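Local atomic coordinates of cycloalternan-forming enzyme (Listeria monocytogenes serovar 1/2a, PDB entry 5F7U), a protein that is a multidomain carbohydrate-active enzyme of glycoside hydrolase family 31, built round a TIM barrel, with beta-sandwich domains and a family 6 carbohydrate-binding module. Residues L702-T707 / G743-V748. The protein carries 1 engineered substitution. Numbering follows the deposited sequence.
Sequences LPYIYT and GDDLLV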
loop_
_atom_site.group_PDB
_atom_site.type_symbol
_atom_site.label_atom_id
_atom_site.label_comp_id
_atom_site.label_asym_id
_atom_site.label_seq_id
_atom_site.Cartn_x
_atom_site.Cartn_y
_atom_site.Cartn_z
ATOM N N LEU A 702 9.468 16.609 2.367
ATOM C CA LEU A 702 10.237 15.435 2.816
ATOM C C LEU A 702 10.352 15.281 4.345
ATOM O O LEU A 702 10.290 14.144 4.824
ATOM C CB LEU A 702 11.597 15.314 2.096
ATOM C CG LEU A 702 12.381 14.005 2.283
ATOM C CD1 LEU A 702 11.597 12.770 1.840
ATOM C CD2 LEU A 702 13.698 14.097 1.512
ATOM N N PRO A 703 10.472 16.395 5.120
ATOM C CA PRO A 703 10.511 16.154 6.582
ATOM C C PRO A 703 9.210 15.538 7.137
ATOM O O PRO A 703 9.271 14.691 8.037
ATOM C CB PRO A 703 10.763 17.555 7.158
ATOM C CG PRO A 703 11.561 18.222 6.078
ATOM C CD PRO A 703 10.842 17.791 4.813
ATOM N N TYR A 704 8.075 15.944 6.572
ATOM C CA TYR A 704 6.755 15.397 6.901
ATOM C C TYR A 704 6.633 13.954 6.410
ATOM O O TYR A 704 6.186 13.072 7.158
ATOM C CB TYR A 704 5.677 16.282 6.257
ATOM C CG TYR A 704 4.254 15.757 6.294
ATOM C CD1 TYR A 704 3.441 15.991 7.403
ATOM C CD2 TYR A 704 3.711 15.052 5.201
ATOM C CE1 TYR A 704 2.126 15.540 7.442
ATOM C CE2 TYR A 704 2.396 14.553 5.237
ATOM C CZ TYR A 704 1.612 14.822 6.353
ATOM O OH TYR A 704 0.307 14.370 6.423
ATOM N N ILE A 705 7.013 13.730 5.149
ATOM C CA ILE A 705 6.960 12.389 4.544
ATOM C C ILE A 705 7.813 11.392 5.326
ATOM O O ILE A 705 7.369 10.273 5.618
ATOM C CB ILE A 705 7.380 12.437 3.054
ATOM C CG1 ILE A 705 6.332 13.243 2.247
ATOM C CG2 ILE A 705 7.608 11.023 2.478
ATOM C CD1 ILE A 705 6.767 13.543 0.813
ATOM N N TYR A 706 9.018 11.812 5.705
ATOM C CA TYR A 706 9.906 10.882 6.387
ATOM C C TYR A 706 9.464 10.633 7.821
ATOM O O TYR A 706 9.623 9.525 8.338
ATOM C CB TYR A 706 11.363 11.344 6.309
ATOM C CG TYR A 706 12.353 10.245 6.633
ATOM C CD1 TYR A 706 12.272 8.979 6.002
ATOM C CD2 TYR A 706 13.357 10.442 7.581
ATOM C CE1 TYR A 706 13.164 7.969 6.300
ATOM C CE2 TYR A 706 14.277 9.434 7.875
ATOM C CZ TYR A 706 14.173 8.201 7.243
ATOM O OH TYR A 706 15.079 7.209 7.558
ATOM N N THR A 707 8.885 11.653 8.467
ATOM C CA THR A 707 8.288 11.411 9.784
ATOM C C THR A 707 7.152 10.395 9.656
ATOM O O THR A 707 7.000 9.522 10.520
ATOM C CB THR A 707 7.803 12.719 10.445
ATOM O OG1 THR A 707 8.922 13.587 10.615
ATOM C CG2 THR A 707 7.190 12.468 11.838
ATOM N N GLY A 743 0.289 10.738 4.998
ATOM C CA GLY A 743 0.681 11.079 6.395
ATOM C C GLY A 743 -0.584 11.251 7.238
ATOM O O GLY A 743 -1.645 10.774 6.847
ATOM N N ASP A 744 -0.489 11.948 8.371
ATOM C CA ASP A 744 -1.671 12.097 9.252
ATOM C C ASP A 744 -2.629 13.153 8.746
ATOM O O ASP A 744 -3.811 13.104 9.077
ATOM C CB ASP A 744 -1.270 12.552 10.673
ATOM C CG ASP A 744 -0.308 11.595 11.381
ATOM O OD1 ASP A 744 -0.451 10.367 11.249
ATOM O OD2 ASP A 744 0.589 12.093 12.115
ATOM N N ASP A 745 -2.107 14.129 7.997
ATOM C CA ASP A 745 -2.791 15.418 7.842
ATOM C C ASP A 745 -3.264 15.829 6.464
ATOM O O ASP A 745 -4.058 16.770 6.369
ATOM C CB ASP A 745 -1.898 16.533 8.351
ATOM C CG ASP A 745 -1.490 16.319 9.765
ATOM O OD1 ASP A 745 -2.385 16.206 10.615
ATOM O OD2 ASP A 745 -0.264 16.248 10.006
ATOM N N LEU A 746 -2.776 15.169 5.413
ATOM C CA LEU A 746 -3.031 15.659 4.054
ATOM C C LEU A 746 -4.021 14.768 3.372
ATOM O O LEU A 746 -3.869 13.545 3.391
ATOM C CB LEU A 746 -1.754 15.746 3.216
ATOM C CG LEU A 746 -0.660 16.714 3.700
ATOM C CD1 LEU A 746 0.566 16.595 2.787
ATOM C CD2 LEU A 746 -1.186 18.149 3.775
ATOM N N LEU A 747 -5.059 15.397 2.818
ATOM C CA LEU A 747 -6.009 14.682 1.979
ATOM C C LEU A 747 -5.637 14.979 0.531
ATOM O O LEU A 747 -5.635 16.156 0.093
ATOM C CB LEU A 747 -7.450 15.092 2.310
ATOM C CG LEU A 747 -8.620 14.273 1.709
ATOM C CD1 LEU A 747 -9.902 14.654 2.438
ATOM C CD2 LEU A 747 -8.807 14.463 0.201
ATOM N N VAL A 748 -5.309 13.923 -0.220
ATOM C CA VAL A 748 -4.853 14.095 -1.608
ATOM C C VAL A 748 -5.907 13.520 -2.548
ATOM O O VAL A 748 -6.346 12.393 -2.358
ATOM C CB VAL A 748 -3.505 13.355 -1.863
ATOM C CG1 VAL A 748 -3.056 13.498 -3.312
ATOM C CG2 VAL A 748 -2.427 13.863 -0.920
#
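Tyr704 reaches from its helix into the tight turn at 743-745, where its OH accepts a hydrogen bond from Asp745 N at 2.9 Å, with an N-H...O angle of 158°. The same buried hydroxyl donates to Phe742 O at the end of strand 740-742, tying both sides of the turn. Gly743 suits its place twice over: its phi is positive, 62°, and a CB would point toward Tyr704 OH, already 3.3 Å from Gly743 CA, and clash with it. The carboxylate of Asp745 meets the ring edge, OD2 lying near the ring plane 3.6 Å from Tyr704 CE1, where an anion probably favours the slightly positive C-H rim. Beside the other ortho carbon, Leu746 offers a branched apolar group to the carbon part of the phenol, its CD1 3.7 Å from Tyr704 CE2. A chi1 of 170° turns the ring away from its own backbone N and extends it to the turn. Further out, Asp744 OD1 forms a salt bridge with Lys717 NZ, and Arg721 NH1 hydrogen-bonds to Gly743 O. The contact thus joins helix 702-715 to the hairpin of strands 740-742 and 746-748 in the antiparallel sheet of the family 31 C-terminal domain, while Ile802, Pro803 and Tyr838 also pack against Tyr704.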